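Long-range contact in outer membrane lipoprotein carrier protein LolA (Thermus thermophilus, PDB 2YZY), which has no established function but probably binds lipoproteins and carries them toward the outer membrane: residues A[122-133]-A[147-158]. Numbering follows the deposited sequence.
With MPD ((4S)-2-methyl-2,4-pentanediol), chain C.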
# COMPACT_ATOMS: atom_id res chain seq x y z
N GLU A 122 17.12 13.89 2.81
CA GLU A 122 16.54 13.75 1.49
C GLU A 122 17.45 12.98 0.55
O GLU A 122 18.65 12.85 0.80
CB GLU A 122 16.21 15.12 0.91
CG GLU A 122 17.37 16.08 0.92
CD GLU A 122 16.99 17.44 0.37
OE1 GLU A 122 15.98 18.01 0.84
OE2 GLU A 122 17.70 17.95 -0.52
N VAL A 123 16.87 12.47 -0.53
CA VAL A 123 17.62 11.72 -1.51
C VAL A 123 16.95 11.87 -2.87
O VAL A 123 15.72 11.92 -2.96
CB VAL A 123 17.69 10.22 -1.14
CG1 VAL A 123 16.28 9.63 -1.07
CG2 VAL A 123 18.53 9.46 -2.17
N ARG A 124 17.75 11.96 -3.92
CA ARG A 124 17.20 12.11 -5.25
C ARG A 124 16.81 10.75 -5.82
O ARG A 124 17.63 9.84 -5.90
CB ARG A 124 18.21 12.79 -6.18
CG ARG A 124 17.81 12.73 -7.65
CD ARG A 124 18.64 13.67 -8.52
NE ARG A 124 18.14 15.04 -8.46
CZ ARG A 124 18.38 15.89 -7.46
NH1 ARG A 124 19.11 15.52 -6.42
NH2 ARG A 124 17.87 17.12 -7.51
N LEU A 125 15.54 10.63 -6.18
CA LEU A 125 15.02 9.40 -6.76
C LEU A 125 14.61 9.70 -8.19
O LEU A 125 14.57 10.87 -8.60
CB LEU A 125 13.80 8.91 -5.96
CG LEU A 125 14.01 8.63 -4.47
CD1 LEU A 125 12.70 8.18 -3.84
CD2 LEU A 125 15.08 7.57 -4.29
N PRO A 126 14.30 8.67 -8.99
CA PRO A 126 13.90 8.88 -10.38
C PRO A 126 12.75 9.88 -10.50
O PRO A 126 12.72 10.71 -11.40
CB PRO A 126 13.50 7.48 -10.84
CG PRO A 126 14.46 6.62 -10.08
CD PRO A 126 14.41 7.23 -8.69
N GLU A 127 11.80 9.79 -9.57
CA GLU A 127 10.64 10.68 -9.56
C GLU A 127 11.01 12.10 -9.13
O GLU A 127 10.24 13.04 -9.32
CB GLU A 127 9.56 10.14 -8.61
CG GLU A 127 9.00 8.77 -8.97
CD GLU A 127 10.03 7.67 -8.92
OE1 GLU A 127 10.83 7.63 -7.96
OE2 GLU A 127 10.04 6.82 -9.84
N GLY A 128 12.20 12.25 -8.55
CA GLY A 128 12.65 13.55 -8.09
C GLY A 128 13.12 13.52 -6.65
O GLY A 128 13.30 12.45 -6.08
N MET A 129 13.31 14.69 -6.06
CA MET A 129 13.76 14.76 -4.68
C MET A 129 12.72 14.18 -3.74
O MET A 129 11.52 14.45 -3.87
CB MET A 129 14.07 16.21 -4.27
CG MET A 129 15.31 16.78 -4.94
SD MET A 129 16.75 15.72 -4.73
CE MET A 129 16.76 15.50 -2.96
N ALA A 130 13.18 13.38 -2.79
CA ALA A 130 12.29 12.75 -1.83
C ALA A 130 12.87 12.78 -0.43
O ALA A 130 14.09 12.91 -0.25
CB ALA A 130 12.04 11.30 -2.24
N TRP A 131 12.00 12.68 0.56
CA TRP A 131 12.42 12.65 1.95
C TRP A 131 12.60 11.18 2.31
O TRP A 131 11.81 10.34 1.90
CB TRP A 131 11.33 13.21 2.87
CG TRP A 131 11.15 14.69 2.81
CD1 TRP A 131 12.06 15.65 3.17
CD2 TRP A 131 9.96 15.39 2.43
NE1 TRP A 131 11.51 16.90 3.04
CE2 TRP A 131 10.22 16.77 2.59
CE3 TRP A 131 8.70 14.99 1.97
CZ2 TRP A 131 9.26 17.75 2.30
CZ3 TRP A 131 7.75 15.96 1.68
CH2 TRP A 131 8.04 17.33 1.85
N LYS A 132 13.66 10.88 3.06
CA LYS A 132 13.90 9.51 3.50
C LYS A 132 13.59 9.46 4.99
O LYS A 132 14.28 10.09 5.79
CB LYS A 132 15.36 9.09 3.27
CG LYS A 132 15.67 7.69 3.82
CD LYS A 132 17.17 7.38 3.80
CE LYS A 132 17.46 6.01 4.40
NZ LYS A 132 18.91 5.85 4.73
N LEU A 133 12.55 8.73 5.36
CA LEU A 133 12.18 8.59 6.76
C LEU A 133 12.67 7.23 7.23
O LEU A 133 12.63 6.25 6.48
CB LEU A 133 10.66 8.67 6.93
CG LEU A 133 9.93 9.91 6.39
CD1 LEU A 133 8.45 9.79 6.71
CD2 LEU A 133 10.51 11.17 7.01
N GLU A 147 12.44 1.92 6.00
CA GLU A 147 12.75 3.16 5.30
C GLU A 147 11.48 3.50 4.54
O GLU A 147 10.88 2.63 3.90
CB GLU A 147 13.90 2.95 4.31
CG GLU A 147 15.21 2.50 4.96
CD GLU A 147 16.29 2.17 3.94
OE1 GLU A 147 16.00 2.19 2.72
OE2 GLU A 147 17.43 1.90 4.36
N LEU A 148 11.06 4.76 4.61
CA LEU A 148 9.88 5.22 3.90
C LEU A 148 10.29 6.45 3.11
O LEU A 148 10.77 7.43 3.67
CB LEU A 148 8.76 5.59 4.88
CG LEU A 148 7.49 6.21 4.26
CD1 LEU A 148 6.91 5.26 3.22
CD2 LEU A 148 6.46 6.49 5.34
N TYR A 149 10.13 6.38 1.79
CA TYR A 149 10.50 7.48 0.91
C TYR A 149 9.27 8.23 0.43
O TYR A 149 8.33 7.63 -0.11
CB TYR A 149 11.29 6.93 -0.28
CG TYR A 149 12.58 6.27 0.14
CD1 TYR A 149 13.76 7.01 0.23
CD2 TYR A 149 12.62 4.92 0.48
CE1 TYR A 149 14.95 6.41 0.66
CE2 TYR A 149 13.81 4.32 0.90
CZ TYR A 149 14.97 5.07 0.99
OH TYR A 149 16.14 4.48 1.41
N ILE A 150 9.28 9.54 0.64
CA ILE A 150 8.16 10.41 0.27
C ILE A 150 8.57 11.48 -0.74
O ILE A 150 9.51 12.25 -0.49
CB ILE A 150 7.60 11.14 1.52
CG1 ILE A 150 7.22 10.12 2.60
CG2 ILE A 150 6.41 12.01 1.13
CD1 ILE A 150 6.13 9.12 2.19
N LEU A 151 7.88 11.52 -1.88
CA LEU A 151 8.17 12.51 -2.91
C LEU A 151 7.91 13.90 -2.31
O LEU A 151 6.88 14.12 -1.69
CB LEU A 151 7.25 12.28 -4.12
CG LEU A 151 7.43 13.21 -5.33
CD1 LEU A 151 8.82 13.03 -5.92
CD2 LEU A 151 6.37 12.89 -6.38
N LYS A 152 8.85 14.82 -2.50
CA LYS A 152 8.70 16.17 -1.94
C LYS A 152 7.75 17.09 -2.70
O LYS A 152 6.89 17.73 -2.09
CB LYS A 152 10.07 16.85 -1.82
CG LYS A 152 11.00 16.23 -0.79
CD LYS A 152 12.33 16.97 -0.70
CE LYS A 152 12.16 18.40 -0.22
NZ LYS A 152 13.47 19.12 -0.14
N ALA A 153 7.90 17.16 -4.02
CA ALA A 153 7.08 18.04 -4.85
C ALA A 153 5.58 17.75 -4.79
O ALA A 153 4.76 18.66 -4.86
CB ALA A 153 7.55 17.96 -6.29
N ASP A 154 5.23 16.47 -4.68
CA ASP A 154 3.83 16.05 -4.60
C ASP A 154 3.81 14.95 -3.55
O ASP A 154 3.82 13.76 -3.87
CB ASP A 154 3.37 15.53 -5.96
CG ASP A 154 1.92 15.08 -5.97
OD1 ASP A 154 1.09 15.73 -5.29
OD2 ASP A 154 1.60 14.09 -6.66
N PRO A 155 3.79 15.33 -2.26
CA PRO A 155 3.78 14.44 -1.10
C PRO A 155 2.97 13.15 -1.21
O PRO A 155 1.75 13.16 -1.09
CB PRO A 155 3.28 15.34 0.02
CG PRO A 155 3.88 16.65 -0.34
CD PRO A 155 3.61 16.73 -1.82
N ARG A 156 3.68 12.05 -1.44
CA ARG A 156 3.08 10.73 -1.55
C ARG A 156 4.21 9.71 -1.43
O ARG A 156 5.37 10.01 -1.72
CB ARG A 156 2.36 10.58 -2.89
CG ARG A 156 3.24 10.60 -4.13
CD ARG A 156 2.39 10.70 -5.39
NE ARG A 156 3.18 10.68 -6.62
CZ ARG A 156 3.77 9.59 -7.11
NH1 ARG A 156 3.66 8.43 -6.49
NH2 ARG A 156 4.47 9.67 -8.24
N PRO A 157 3.89 8.49 -0.97
CA PRO A 157 4.89 7.44 -0.81
C PRO A 157 5.44 6.92 -2.13
O PRO A 157 4.70 6.75 -3.10
CB PRO A 157 4.15 6.34 -0.04
CG PRO A 157 2.97 7.06 0.58
CD PRO A 157 2.57 8.03 -0.49
N LEU A 158 6.74 6.66 -2.16
CA LEU A 158 7.36 6.14 -3.36
C LEU A 158 7.98 4.77 -3.13
O LEU A 158 8.10 3.97 -4.06
CB LEU A 158 8.47 7.08 -3.85
CG LEU A 158 8.09 8.45 -4.39
CD1 LEU A 158 9.35 9.23 -4.72
CD2 LEU A 158 7.21 8.28 -5.62
C1 MPD C . 19.75 1.50 7.20
C2 MPD C . 18.93 2.78 7.42
O2 MPD C . 18.66 3.40 6.16
CM MPD C . 17.61 2.43 8.11
C3 MPD C . 19.72 3.76 8.30
C4 MPD C . 21.08 4.38 7.98
O4 MPD C . 20.93 5.34 6.93
C5 MPD C . 21.64 5.06 9.23
O HOH W 1 10.11 16.15 -5.52
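K152 lies across the indole of W131 and reaches E122 beyond it. K152 CB sits 3.5 Å from M129 O. K152 CG is placed over the six-membered ring of W131, 3.5 Å from the ring centroid, in a CH-pi contact. K152 CD continues above the NE1-CE2 bond, and K152 CE passes just beyond that rim, 3.6 Å from W131 NE1. The chain bends at chi3 (64°), and this turn carries NZ to E122. There K152 NZ makes a salt bridge of 2.9 Å with E122 OE1, on the syn side of the carboxylate but 34° out of its plane. I150 CG2 meets the indole edge in plane. A serine in place of W131 would probably leave the K152 chain without its flat support, free to swing away from E122.

The backbones pair as an antiparallel beta hairpin. W131 with I150 and L133 with L148 are hydrogen-bonded pairs; K152 N adds a bond to M129 O. On the other face, the K132 chain runs alongside the Y149 ring, K132 CG 3.5 Å from Y149 CE1. Y149 OH donates to E147 OE1 from above the carboxylate plane, at 2.6 Å. K132 NZ and E147 OE2 are bridged by O2 of an MPD molecule, probably from the crystallisation liquor. L125 CD1 packs on L158 CD1 at 3.6 Å.

Strands 128-136 and 145-151 are central, flanked by 116-125 and 156-163. Neighbouring strands here run antiparallel, consistent with the incomplete, curved beta barrel of the LolA-like fold. Helix 7-18 covers the face of W131, L133 and I150, through I11 and V15.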